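Local coordinates for natterin-like protein (Lethenteron camtschaticum, PDB 6IUL) that probably acts as a cytotoxic pore-forming protein of lamprey immunity, pairing a jacalin-like lectin domain with an aerolysin-type pore-forming module, at residues K65-E70 against R100-K105. Sequence-based numbering, arbitrary orientation.
Sequences KEFEFE and REFFAK
F67 lays its ring against the guanidinium of R100: CZ of F67 sits over the centre of one guanidinium face, 3.5 Å from CZ of R100, and the two planes are tilted by only 24°. The arginine chain reaches this place by bending at chi3, which swings NE toward the ring. At the guanidinium edge, NH1 of R100 gives a weak hydrogen bond to O of E68 (3.3 Å); one water accepts from E68 N at 2.9 Å and, weakly, from R100 NH2, while a second donates to E68 O and links weakly to the same NH2. The charge is met from outside the plane by E70, whose OE2 lies 3.5 Å from R100 NH1 in a purely electrostatic pairing; E73 takes the same NH1 in another salt bridge, and R98 holds E70 OE1. Further along, F67 and F102 lie alongside, pointing in opposite senses, with CB of F67 touching CD1 of F102 at 3.7 Å. CG anti to the backbone N (chi1 178°) carries the F102 ring toward the other strand, where O of K65 lies at its edge, near the ring plane, 3.7 Å from CZ. F94 meets both rings, edge-to-face with F67. Strands 65-68 and 101-105, outermost in two separate four-stranded sheets, run nearly antiparallel (155°), their short axes within 8.2 Å. This side-chain packing between sheets is consistent with the beta-prism fold of jacalin-like lectins.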
ATOM      1  N   LYS A  65      -8.235  27.338  28.204  1.00 33.10           N
ATOM      2  CA  LYS A  65      -7.486  26.096  28.048  1.00 32.65           C
ATOM      3  C   LYS A  65      -7.921  25.442  26.771  1.00 31.29           C
ATOM      4  O   LYS A  65      -9.116  25.461  26.405  1.00 30.93           O
ATOM      5  CB  LYS A  65      -7.733  25.147  29.221  1.00 38.98           C
ATOM      6  CG  LYS A  65      -7.148  25.601  30.562  1.00 48.98           C
ATOM      7  CD  LYS A  65      -5.785  26.295  30.408  1.00 59.31           C
ATOM      8  CE  LYS A  65      -5.180  26.724  31.740  1.00 62.32           C
ATOM      9  NZ  LYS A  65      -4.030  25.830  32.002  1.00 62.26           N
ATOM     10  N   GLU A  66      -6.972  24.822  26.083  1.00 29.46           N
ATOM     11  CA  GLU A  66      -7.240  24.289  24.777  1.00 31.07           C
ATOM     12  C   GLU A  66      -6.888  22.813  24.666  1.00 32.44           C
ATOM     13  O   GLU A  66      -6.168  22.291  25.495  1.00 30.45           O
ATOM     14  CB  GLU A  66      -6.509  25.100  23.707  1.00 36.32           C
ATOM     15  CG  GLU A  66      -5.030  25.229  23.868  1.00 42.83           C
ATOM     16  CD  GLU A  66      -4.389  26.020  22.714  1.00 51.59           C
ATOM     17  OE1 GLU A  66      -4.887  27.124  22.405  1.00 48.85           O
ATOM     18  OE2 GLU A  66      -3.375  25.548  22.140  1.00 56.05           O
ATOM     19  N   PHE A  67      -7.404  22.177  23.612  1.00 28.74           N
ATOM     20  CA  PHE A  67      -7.164  20.806  23.297  1.00 28.76           C
ATOM     21  C   PHE A  67      -7.136  20.674  21.785  1.00 29.62           C
ATOM     22  O   PHE A  67      -8.087  21.110  21.094  1.00 28.57           O
ATOM     23  CB  PHE A  67      -8.285  19.907  23.848  1.00 30.55           C
ATOM     24  CG  PHE A  67      -8.020  18.424  23.647  1.00 30.22           C
ATOM     25  CD1 PHE A  67      -8.371  17.802  22.456  1.00 29.75           C
ATOM     26  CD2 PHE A  67      -7.360  17.676  24.628  1.00 32.40           C
ATOM     27  CE1 PHE A  67      -8.123  16.445  22.250  1.00 29.74           C
ATOM     28  CE2 PHE A  67      -7.100  16.323  24.435  1.00 32.48           C
ATOM     29  CZ  PHE A  67      -7.491  15.700  23.252  1.00 32.89           C
ATOM     30  N   GLU A  68      -6.081  20.068  21.269  1.00 29.69           N
ATOM     31  CA  GLU A  68      -5.973  19.808  19.832  1.00 31.65           C
ATOM     32  C   GLU A  68      -5.947  18.320  19.566  1.00 29.60           C
ATOM     33  O   GLU A  68      -5.169  17.597  20.180  1.00 28.19           O
ATOM     34  CB  GLU A  68      -4.714  20.444  19.259  1.00 36.11           C
ATOM     35  CG  GLU A  68      -4.688  20.301  17.738  1.00 42.60           C
ATOM     36  CD  GLU A  68      -3.705  21.235  17.041  1.00 43.06           C
ATOM     37  OE1 GLU A  68      -3.851  21.481  15.824  1.00 50.83           O
ATOM     38  OE2 GLU A  68      -2.777  21.687  17.709  1.00 45.44           O
ATOM     39  N   PHE A  69      -6.809  17.879  18.657  1.00 27.15           N
ATOM     40  CA  PHE A  69      -6.910  16.490  18.293  1.00 29.26           C
ATOM     41  C   PHE A  69      -5.765  16.072  17.387  1.00 32.14           C
ATOM     42  O   PHE A  69      -5.397  16.817  16.476  1.00 33.17           O
ATOM     43  CB  PHE A  69      -8.249  16.216  17.570  1.00 27.93           C
ATOM     44  CG  PHE A  69      -9.419  16.176  18.519  1.00 26.87           C
ATOM     45  CD1 PHE A  69     -10.017  17.322  18.944  1.00 28.51           C
ATOM     46  CD2 PHE A  69      -9.887  14.984  18.999  1.00 27.86           C
ATOM     47  CE1 PHE A  69     -11.090  17.294  19.848  1.00 29.88           C
ATOM     48  CE2 PHE A  69     -10.949  14.948  19.881  1.00 28.82           C
ATOM     49  CZ  PHE A  69     -11.549  16.118  20.311  1.00 27.95           C
ATOM     50  N   GLU A  70      -5.241  14.879  17.633  1.00 30.41           N
ATOM     51  CA  GLU A  70      -4.277  14.239  16.721  1.00 34.42           C
ATOM     52  C   GLU A  70      -5.062  13.667  15.521  1.00 35.19           C
ATOM     53  O   GLU A  70      -6.274  13.362  15.620  1.00 31.07           O
ATOM     54  CB  GLU A  70      -3.541  13.089  17.453  1.00 35.95           C
ATOM     55  CG  GLU A  70      -2.756  13.517  18.713  1.00 41.25           C
ATOM     56  CD  GLU A  70      -2.305  12.352  19.613  1.00 47.14           C
ATOM     57  OE1 GLU A  70      -2.232  11.199  19.144  1.00 48.05           O
ATOM     58  OE2 GLU A  70      -2.018  12.550  20.820  1.00 55.36           O
ATOM     59  N   ARG A 100      -6.952  10.427  26.004  1.00 37.33           N
ATOM     60  CA  ARG A 100      -6.658  11.783  26.480  1.00 34.46           C
ATOM     61  C   ARG A 100      -7.943  12.487  26.920  1.00 32.65           C
ATOM     62  O   ARG A 100      -9.028  12.293  26.337  1.00 31.56           O
ATOM     63  CB  ARG A 100      -5.973  12.584  25.413  1.00 36.85           C
ATOM     64  CG  ARG A 100      -4.635  11.999  24.966  1.00 38.96           C
ATOM     65  CD  ARG A 100      -4.199  12.640  23.679  1.00 39.94           C
ATOM     66  NE  ARG A 100      -3.931  14.035  23.864  1.00 49.79           N
ATOM     67  CZ  ARG A 100      -4.058  14.991  22.941  1.00 49.07           C
ATOM     68  NH1 ARG A 100      -4.541  14.746  21.737  1.00 41.31           N
ATOM     69  NH2 ARG A 100      -3.737  16.233  23.271  1.00 57.66           N
ATOM     70  N   GLU A 101      -7.817  13.319  27.935  1.00 31.83           N
ATOM     71  CA  GLU A 101      -8.962  13.898  28.608  1.00 34.26           C
ATOM     72  C   GLU A 101      -8.923  15.429  28.560  1.00 34.64           C
ATOM     73  O   GLU A 101      -7.856  16.042  28.641  1.00 35.13           O
ATOM     74  CB  GLU A 101      -9.013  13.434  30.045  1.00 37.56           C
ATOM     75  CG  GLU A 101     -10.277  13.898  30.781  1.00 48.70           C
ATOM     76  CD  GLU A 101     -10.355  13.490  32.287  1.00 56.19           C
ATOM     77  OE1 GLU A 101     -10.626  14.396  33.138  1.00 54.18           O
ATOM     78  OE2 GLU A 101     -10.209  12.268  32.616  1.00 57.97           O
ATOM     79  N   PHE A 102     -10.094  16.044  28.374  1.00 29.23           N
ATOM     80  CA  PHE A 102     -10.204  17.488  28.427  1.00 27.71           C
ATOM     81  C   PHE A 102     -11.379  17.853  29.321  1.00 27.38           C
ATOM     82  O   PHE A 102     -12.485  17.292  29.142  1.00 25.95           O
ATOM     83  CB  PHE A 102     -10.424  18.091  27.026  1.00 27.58           C
ATOM     84  CG  PHE A 102     -10.596  19.592  27.051  1.00 29.19           C
ATOM     85  CD1 PHE A 102      -9.482  20.450  27.276  1.00 29.50           C
ATOM     86  CD2 PHE A 102     -11.846  20.151  26.934  1.00 27.86           C
ATOM     87  CE1 PHE A 102      -9.643  21.819  27.297  1.00 28.23           C
ATOM     88  CE2 PHE A 102     -12.025  21.534  26.997  1.00 28.52           C
ATOM     89  CZ  PHE A 102     -10.943  22.365  27.158  1.00 29.27           C
ATOM     90  N   PHE A 103     -11.149  18.769  30.267  1.00 25.19           N
ATOM     91  CA  PHE A 103     -12.159  19.076  31.277  1.00 27.80           C
ATOM     92  C   PHE A 103     -12.104  20.548  31.616  1.00 29.27           C
ATOM     93  O   PHE A 103     -11.096  21.020  32.111  1.00 28.80           O
ATOM     94  CB  PHE A 103     -11.893  18.266  32.556  1.00 30.90           C
ATOM     95  CG  PHE A 103     -13.031  18.309  33.580  1.00 36.05           C
ATOM     96  CD1 PHE A 103     -14.339  18.631  33.212  1.00 34.41           C
ATOM     97  CD2 PHE A 103     -12.799  17.964  34.898  1.00 42.24           C
ATOM     98  CE1 PHE A 103     -15.347  18.655  34.133  1.00 37.23           C
ATOM     99  CE2 PHE A 103     -13.827  17.953  35.843  1.00 44.22           C
ATOM    100  CZ  PHE A 103     -15.101  18.293  35.461  1.00 44.86           C
ATOM    101  N   ALA A 104     -13.163  21.277  31.294  1.00 27.89           N
ATOM    102  CA  ALA A 104     -13.217  22.682  31.599  1.00 29.74           C
ATOM    103  C   ALA A 104     -14.541  22.992  32.320  1.00 28.90           C
ATOM    104  O   ALA A 104     -15.616  22.666  31.811  1.00 25.97           O
ATOM    105  CB  ALA A 104     -13.085  23.480  30.313  1.00 28.66           C
ATOM    106  N   LYS A 105     -14.445  23.609  33.493  1.00 29.51           N
ATOM    107  CA  LYS A 105     -15.603  23.871  34.340  1.00 32.22           C
ATOM    108  C   LYS A 105     -15.546  25.238  35.057  1.00 30.39           C
ATOM    109  O   LYS A 105     -14.463  25.775  35.316  1.00 31.88           O
ATOM    110  CB  LYS A 105     -15.721  22.757  35.393  1.00 35.73           C
ATOM    111  CG  LYS A 105     -14.541  22.698  36.332  1.00 36.41           C
ATOM    112  CD  LYS A 105     -14.725  21.762  37.506  1.00 47.59           C
ATOM    113  CE  LYS A 105     -13.353  21.548  38.173  1.00 50.53           C
ATOM    114  NZ  LYS A 105     -13.477  21.265  39.619  1.00 59.26           N
TER
HETATM  115  O   HOH W   1      -4.035  18.969  23.032  1.00 36.35           O
HETATM  116  O   HOH W   2      -2.191  17.708  20.807  1.00 50.46           O